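Local coordinates for protein cellulase (Bacillus sp. BG-CS10, PDB 5E09) that probably hydrolyses internal beta-1,4-glucosidic bonds of cellulose, as a halophilic enzyme with a family 5 catalytic barrel joined to carbohydrate-binding modules, at residues A122-L127 with E168-A173; I177-G182 with L214-L219. All coordinates share one frame; numbering follows the deposited sequence.

Overall arrangement
Both contacts lie in the family 5 catalytic (beta/alpha)8 barrel, on its outer helical layer, with centres about 13 Å apart. They share helix 161-181. Contact 1 packs the middle of that helix (168-173) against helix 117-134 on one flank; contact 2 ties its C-terminal end (177-182) to the loop between helix 201-214 and strand 219-225. Along the chain they come in series, contact 1 closing before contact 2 opens. They also touch: I177 CD1 packs on T125 CA at 3.8 Å. One helix is thus fixed both to the helix before it and to the loop that leads into the sixth barrel strand.

Contact 1: residues A122-L127 with E168-A173; sequences AKYTAL and EELNTA
The ring of Y124 reaches across to helix 161-181 and takes L170 in two ways at once: a methyl group against its face and a backbone carbonyl at its hydroxyl. With CG anti to the backbone N (chi1 -174°), the phenol extends out from helix 117-134 toward its neighbour. L170 holds CG anti to its own carbonyl carbon; with CD1 continuing the extended chain, the other methyl, CD2, is turned over the middle of the ring. That methyl stands 3.7 Å from the ring centroid and 9° off the ring normal, a well-centred CH-pi contact, and its distances to the ring carbons are nearly even, the shortest being 3.7 Å to Y124 CD2. Farther out, Y124 OH donates to L170 O at 3.1 Å. The donor stands far above the carbonyl plane, 71° out of it, and not on a lone pair. These helices are neighbours in the outer layer of a (beta/alpha)8 barrel, following the third and fourth strands. Between 122-127 and 168-173 the nearest CA atoms, those of Y124 and L170, are 8.1 Å apart; the tyrosine bridges that separation. F174 and L102 also touch the phenol, while W128 meets it edge-to-face, and I110 packs on L170. Next along the helix, N171 hydrogen-bonds through OD1 to S146 OG, just past the fourth strand. On another side of the same helix, T172 OG1 bonds to E168 O at 2.7 Å, and T172 N reaches that oxygen from the opposite face of its carbonyl plane.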
ATOM      1  N   ALA A 122      13.222  22.640  20.664  1.00 41.52           N
ATOM      2  CA  ALA A 122      13.776  22.100  21.903  1.00 53.08           C
ATOM      3  C   ALA A 122      13.532  20.590  22.035  1.00 48.53           C
ATOM      4  O   ALA A 122      14.463  19.829  22.318  1.00 48.92           O
ATOM      5  CB  ALA A 122      13.201  22.836  23.104  1.00 41.30           C
ATOM      6  N   LYS A 123      12.286  20.166  21.829  1.00 44.17           N
ATOM      7  CA  LYS A 123      11.917  18.753  21.938  1.00 42.88           C
ATOM      8  C   LYS A 123      12.610  17.911  20.878  1.00 40.01           C
ATOM      9  O   LYS A 123      13.098  16.824  21.159  1.00 48.38           O
ATOM     10  CB  LYS A 123      10.405  18.565  21.803  1.00 46.26           C
ATOM     11  CG  LYS A 123       9.579  19.231  22.870  1.00 55.95           C
ATOM     12  CD  LYS A 123       8.105  18.875  22.728  1.00 51.55           C
ATOM     13  CE  LYS A 123       7.872  17.388  22.928  1.00 57.80           C
ATOM     14  NZ  LYS A 123       6.417  17.050  22.921  1.00 69.07           N
ATOM     15  N   TYR A 124      12.612  18.421  19.653  1.00 45.94           N
ATOM     16  CA  TYR A 124      13.243  17.768  18.515  1.00 42.50           C
ATOM     17  C   TYR A 124      14.730  17.543  18.792  1.00 51.37           C
ATOM     18  O   TYR A 124      15.277  16.444  18.571  1.00 47.29           O
ATOM     19  CB  TYR A 124      13.031  18.627  17.269  1.00 36.70           C
ATOM     20  CG  TYR A 124      13.502  18.030  15.964  1.00 51.06           C
ATOM     21  CD1 TYR A 124      12.766  17.045  15.319  1.00 39.20           C
ATOM     22  CD2 TYR A 124      14.662  18.490  15.349  1.00 39.93           C
ATOM     23  CE1 TYR A 124      13.188  16.515  14.108  1.00 38.43           C
ATOM     24  CE2 TYR A 124      15.090  17.969  14.153  1.00 34.94           C
ATOM     25  CZ  TYR A 124      14.352  16.983  13.535  1.00 40.56           C
ATOM     26  OH  TYR A 124      14.785  16.470  12.332  1.00 39.10           O
ATOM     27  N   THR A 125      15.365  18.588  19.312  1.00 46.39           N
ATOM     28  CA  THR A 125      16.772  18.535  19.685  1.00 43.70           C
ATOM     29  C   THR A 125      17.040  17.521  20.793  1.00 55.66           C
ATOM     30  O   THR A 125      17.975  16.726  20.687  1.00 51.86           O
ATOM     31  CB  THR A 125      17.269  19.904  20.139  1.00 41.89           C
ATOM     32  OG1 THR A 125      17.108  20.833  19.062  1.00 52.34           O
ATOM     33  CG2 THR A 125      18.730  19.833  20.532  1.00 45.32           C
ATOM     34  N   ALA A 126      16.224  17.551  21.847  1.00 37.64           N
ATOM     35  CA  ALA A 126      16.356  16.595  22.946  1.00 41.90           C
ATOM     36  C   ALA A 126      16.213  15.150  22.458  1.00 48.63           C
ATOM     37  O   ALA A 126      16.976  14.257  22.862  1.00 46.06           O
ATOM     38  CB  ALA A 126      15.326  16.891  24.031  1.00 47.35           C
ATOM     39  N   LEU A 127      15.234  14.932  21.585  1.00 36.30           N
ATOM     40  CA  LEU A 127      15.004  13.620  20.994  1.00 45.36           C
ATOM     41  C   LEU A 127      16.213  13.125  20.229  1.00 41.22           C
ATOM     42  O   LEU A 127      16.729  12.042  20.512  1.00 46.28           O
ATOM     43  CB  LEU A 127      13.797  13.640  20.054  1.00 48.61           C
ATOM     44  CG  LEU A 127      12.446  13.307  20.672  1.00 50.01           C
ATOM     45  CD1 LEU A 127      11.373  13.200  19.595  1.00 44.16           C
ATOM     46  CD2 LEU A 127      12.550  12.017  21.469  1.00 55.13           C
ATOM     47  N   GLU A 168      13.827  22.533   6.205  1.00 38.95           N
ATOM     48  CA  GLU A 168      15.277  22.645   6.073  1.00 36.83           C
ATOM     49  C   GLU A 168      15.945  22.846   7.435  1.00 47.52           C
ATOM     50  O   GLU A 168      17.034  22.323   7.682  1.00 43.98           O
ATOM     51  CB  GLU A 168      15.661  23.778   5.121  1.00 39.13           C
ATOM     52  CG  GLU A 168      17.168  23.888   4.924  1.00 47.76           C
ATOM     53  CD  GLU A 168      17.556  24.392   3.542  1.00 69.17           C
ATOM     54  OE1 GLU A 168      16.653  24.803   2.780  1.00 69.31           O
ATOM     55  OE2 GLU A 168      18.768  24.373   3.218  1.00 65.02           O
ATOM     56  N   GLU A 169      15.289  23.589   8.323  1.00 39.43           N
ATOM     57  CA  GLU A 169      15.835  23.807   9.659  1.00 39.13           C
ATOM     58  C   GLU A 169      15.812  22.529  10.490  1.00 39.00           C
ATOM     59  O   GLU A 169      16.748  22.260  11.242  1.00 48.57           O
ATOM     60  CB  GLU A 169      15.071  24.921  10.382  1.00 39.31           C
ATOM     61  CG  GLU A 169      15.298  26.302   9.783  1.00 57.50           C
ATOM     62  CD  GLU A 169      14.190  27.288  10.126  1.00 66.94           C
ATOM     63  OE1 GLU A 169      13.541  27.121  11.183  1.00 57.43           O
ATOM     64  OE2 GLU A 169      13.967  28.228   9.332  1.00 57.03           O
ATOM     65  N   LEU A 170      14.742  21.748  10.365  1.00 37.39           N
ATOM     66  CA  LEU A 170      14.672  20.463  11.056  1.00 42.22           C
ATOM     67  C   LEU A 170      15.764  19.519  10.558  1.00 40.86           C
ATOM     68  O   LEU A 170      16.477  18.902  11.354  1.00 37.96           O
ATOM     69  CB  LEU A 170      13.298  19.821  10.863  1.00 37.97           C
ATOM     70  CG  LEU A 170      12.141  20.458  11.632  1.00 46.47           C
ATOM     71  CD1 LEU A 170      10.865  19.724  11.299  1.00 53.18           C
ATOM     72  CD2 LEU A 170      12.403  20.430  13.133  1.00 34.67           C
ATOM     73  N   ASN A 171      15.887  19.419   9.238  1.00 33.34           N
ATOM     74  CA  ASN A 171      16.862  18.530   8.622  1.00 46.62           C
ATOM     75  C   ASN A 171      18.289  18.932   8.996  1.00 46.64           C
ATOM     76  O   ASN A 171      19.113  18.078   9.335  1.00 47.91           O
ATOM     77  CB  ASN A 171      16.682  18.514   7.098  1.00 35.33           C
ATOM     78  CG  ASN A 171      15.502  17.651   6.657  1.00 42.17           C
ATOM     79  OD1 ASN A 171      15.091  16.740   7.373  1.00 37.06           O
ATOM     80  ND2 ASN A 171      14.960  17.934   5.474  1.00 31.53           N
ATOM     81  N   THR A 172      18.559  20.235   8.963  1.00 50.39           N
ATOM     82  CA  THR A 172      19.880  20.778   9.286  1.00 49.81           C
ATOM     83  C   THR A 172      20.230  20.572  10.758  1.00 42.46           C
ATOM     84  O   THR A 172      21.340  20.129  11.092  1.00 39.40           O
ATOM     85  CB  THR A 172      19.956  22.280   8.941  1.00 46.59           C
ATOM     86  OG1 THR A 172      19.728  22.445   7.537  1.00 43.53           O
ATOM     87  CG2 THR A 172      21.316  22.845   9.282  1.00 49.97           C
ATOM     88  N   ALA A 173      19.278  20.880  11.634  1.00 36.60           N
ATOM     89  CA  ALA A 173      19.476  20.670  13.069  1.00 53.33           C
ATOM     90  C   ALA A 173      19.763  19.196  13.382  1.00 39.84           C
ATOM     91  O   ALA A 173      20.695  18.868  14.122  1.00 46.72           O
ATOM     92  CB  ALA A 173      18.255  21.156  13.851  1.00 42.38           C
TER

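Contact 2: residues I177-G182 with L214-L219; sequences IVRESG and LNDPNL
R179 and D216 approach from opposite directions and meet in a two-pronged salt bridge between the end of helix 161-181 and the loop 214-219. The arginine's CB already points at the loop. CG follows, anti to the carbonyl carbon, and the chain then bends at chi2 (-77°) before running extended through chi3. CD is the first atom to come near the acid, 3.8 Å from D216 OD2. NE then donates to D216 OD2 at 2.9 Å, with an N-H...O angle of 158°. Beyond CZ, NH2 donates to D216 OD1 at 3.2 Å, completing a side-on grip with one nitrogen to each oxygen. Both oxygens are met from above the carboxylate plane, and the two flat groups are turned 31° against each other. NH2 also lies 3.7 Å from N218 CB, and it hydrogen-bonds outside the loop to R188 O; NH1 has a weak bond to N185 O. The carboxylate has two further partners. Within its own loop, N218 N donates to D216 OD1 at 2.7 Å, on the anti side, forming an Asx turn; from helix 161-181, Y175 OH, one turn before R179, bonds to OD2. The Asx turn lies in the chain between helix 201-214 and strand 219-225, an alpha-to-beta connection of the barrel, and N218 pairs by its backbone with L190 of the neighbouring strand. Each carboxylate oxygen therefore has two hydrogen bonds, one of them from the guanidinium, and this charged, donor-rich setting probably favours the ionised aspartate and fixes the rotation of its carboxylate.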
ATOM      1  N   ILE A 177      23.218  17.677  14.998  1.00 45.79           N
ATOM      2  CA  ILE A 177      23.177  16.914  16.246  1.00 37.78           C
ATOM      3  C   ILE A 177      23.871  15.552  16.079  1.00 45.31           C
ATOM      4  O   ILE A 177      24.775  15.187  16.853  1.00 41.89           O
ATOM      5  CB  ILE A 177      21.735  16.697  16.728  1.00 46.67           C
ATOM      6  CG1 ILE A 177      21.140  18.015  17.236  1.00 37.60           C
ATOM      7  CG2 ILE A 177      21.686  15.632  17.828  1.00 42.99           C
ATOM      8  CD1 ILE A 177      19.623  18.015  17.293  1.00 34.22           C
ATOM      9  N   VAL A 178      23.464  14.812  15.052  1.00 48.05           N
ATOM     10  CA  VAL A 178      24.042  13.495  14.815  1.00 49.27           C
ATOM     11  C   VAL A 178      25.553  13.560  14.525  1.00 54.26           C
ATOM     12  O   VAL A 178      26.333  12.814  15.116  1.00 45.30           O
ATOM     13  CB  VAL A 178      23.338  12.775  13.650  1.00 40.49           C
ATOM     14  CG1 VAL A 178      24.029  11.455  13.354  1.00 42.08           C
ATOM     15  CG2 VAL A 178      21.868  12.560  13.967  1.00 37.39           C
ATOM     16  N   ARG A 179      25.956  14.454  13.625  1.00 41.04           N
ATOM     17  CA  ARG A 179      27.360  14.579  13.239  1.00 42.37           C
ATOM     18  C   ARG A 179      28.244  15.098  14.383  1.00 43.30           C
ATOM     19  O   ARG A 179      29.420  14.747  14.472  1.00 54.92           O
ATOM     20  CB  ARG A 179      27.493  15.489  12.015  1.00 40.69           C
ATOM     21  CG  ARG A 179      26.909  14.900  10.735  1.00 38.78           C
ATOM     22  CD  ARG A 179      27.845  13.857  10.133  1.00 46.43           C
ATOM     23  NE  ARG A 179      27.317  13.262   8.905  1.00 45.00           N
ATOM     24  CZ  ARG A 179      26.714  12.077   8.849  1.00 44.95           C
ATOM     25  NH1 ARG A 179      26.562  11.353   9.953  1.00 38.99           N
ATOM     26  NH2 ARG A 179      26.269  11.610   7.691  1.00 35.76           N
ATOM     27  N   GLU A 180      27.686  15.920  15.263  1.00 42.49           N
ATOM     28  CA  GLU A 180      28.442  16.388  16.422  1.00 52.42           C
ATOM     29  C   GLU A 180      28.522  15.321  17.507  1.00 51.94           C
ATOM     30  O   GLU A 180      29.414  15.363  18.353  1.00 46.08           O
ATOM     31  CB  GLU A 180      27.833  17.672  16.988  1.00 47.48           C
ATOM     32  CG  GLU A 180      28.111  18.891  16.119  1.00 76.92           C
ATOM     33  CD  GLU A 180      27.239  20.080  16.466  1.00 80.57           C
ATOM     34  OE1 GLU A 180      26.470  20.000  17.453  1.00 72.23           O
ATOM     35  OE2 GLU A 180      27.319  21.093  15.735  1.00 75.52           O
ATOM     36  N   SER A 181      27.597  14.365  17.482  1.00 52.80           N
ATOM     37  CA  SER A 181      27.617  13.275  18.462  1.00 52.36           C
ATOM     38  C   SER A 181      28.906  12.435  18.433  1.00 52.69           C
ATOM     39  O   SER A 181      29.298  11.856  19.445  1.00 64.55           O
ATOM     40  CB  SER A 181      26.412  12.360  18.251  1.00 49.70           C
ATOM     41  OG  SER A 181      26.351  11.377  19.268  1.00 82.12           O
ATOM     42  N   GLY A 182      29.560  12.360  17.278  1.00 54.61           N
ATOM     43  CA  GLY A 182      30.782  11.581  17.148  1.00 74.32           C
ATOM     44  C   GLY A 182      30.582  10.072  17.192  1.00 76.47           C
ATOM     45  O   GLY A 182      29.450   9.585  17.154  1.00 64.40           O
ATOM     46  N   LEU A 214      24.284  20.667   2.994  1.00 53.42           N
ATOM     47  CA  LEU A 214      24.927  19.851   4.024  1.00 46.98           C
ATOM     48  C   LEU A 214      26.292  19.314   3.582  1.00 49.50           C
ATOM     49  O   LEU A 214      27.148  19.027   4.423  1.00 44.16           O
ATOM     50  CB  LEU A 214      24.009  18.699   4.429  1.00 42.59           C
ATOM     51  CG  LEU A 214      22.690  19.184   5.034  1.00 47.63           C
ATOM     52  CD1 LEU A 214      21.828  18.025   5.497  1.00 46.83           C
ATOM     53  CD2 LEU A 214      22.965  20.145   6.183  1.00 43.32           C
ATOM     54  N   ASN A 215      26.483  19.185   2.269  1.00 43.57           N
ATOM     55  CA  ASN A 215      27.776  18.803   1.684  1.00 60.58           C
ATOM     56  C   ASN A 215      28.383  17.552   2.319  1.00 54.18           C
ATOM     57  O   ASN A 215      29.541  17.555   2.731  1.00 52.72           O
ATOM     58  CB  ASN A 215      28.766  19.969   1.794  1.00 56.89           C
ATOM     59  CG  ASN A 215      29.918  19.857   0.807  1.00 56.24           C
ATOM     60  OD1 ASN A 215      29.825  19.152  -0.198  1.00 66.21           O
ATOM     61  ND2 ASN A 215      31.009  20.559   1.088  1.00 51.51           N
ATOM     62  N   ASP A 216      27.589  16.488   2.395  1.00 51.11           N
ATOM     63  CA  ASP A 216      27.973  15.274   3.107  1.00 43.83           C
ATOM     64  C   ASP A 216      27.799  14.066   2.188  1.00 49.65           C
ATOM     65  O   ASP A 216      26.779  13.946   1.509  1.00 53.00           O
ATOM     66  CB  ASP A 216      27.129  15.127   4.380  1.00 41.38           C
ATOM     67  CG  ASP A 216      27.611  14.012   5.289  1.00 43.11           C
ATOM     68  OD1 ASP A 216      27.419  12.833   4.937  1.00 50.05           O
ATOM     69  OD2 ASP A 216      28.161  14.314   6.371  1.00 51.88           O
ATOM     70  N   PRO A 217      28.798  13.168   2.158  1.00 57.34           N
ATOM     71  CA  PRO A 217      28.748  12.015   1.249  1.00 46.05           C
ATOM     72  C   PRO A 217      27.761  10.936   1.689  1.00 52.30           C
ATOM     73  O   PRO A 217      27.383  10.094   0.878  1.00 54.98           O
ATOM     74  CB  PRO A 217      30.179  11.480   1.300  1.00 43.01           C
ATOM     75  CG  PRO A 217      30.623  11.804   2.690  1.00 42.24           C
ATOM     76  CD  PRO A 217      30.011  13.149   2.999  1.00 42.75           C
ATOM     77  N   ASN A 218      27.350  10.967   2.953  1.00 44.92           N
ATOM     78  CA  ASN A 218      26.546   9.886   3.520  1.00 47.56           C
ATOM     79  C   ASN A 218      25.088  10.263   3.754  1.00 51.59           C
ATOM     80  O   ASN A 218      24.560  10.094   4.851  1.00 46.77           O
ATOM     81  CB  ASN A 218      27.180   9.415   4.828  1.00 59.77           C
ATOM     82  CG  ASN A 218      28.529   8.736   4.608  1.00 58.24           C
ATOM     83  OD1 ASN A 218      28.654   7.830   3.783  1.00 49.94           O
ATOM     84  ND2 ASN A 218      29.545   9.192   5.330  1.00 46.54           N
ATOM     85  N   LEU A 219      24.440  10.765   2.708  1.00 56.72           N
ATOM     86  CA  LEU A 219      23.064  11.227   2.807  1.00 43.14           C
ATOM     87  C   LEU A 219      22.171  10.495   1.805  1.00 41.89           C
ATOM     88  O   LEU A 219      22.593  10.175   0.695  1.00 36.52           O
ATOM     89  CB  LEU A 219      22.993  12.742   2.583  1.00 43.11           C
ATOM     90  CG  LEU A 219      23.698  13.648   3.607  1.00 47.53           C
ATOM     91  CD1 LEU A 219      23.556  15.114   3.226  1.00 46.50           C
ATOM     92  CD2 LEU A 219      23.175  13.420   5.013  1.00 33.43           C
TER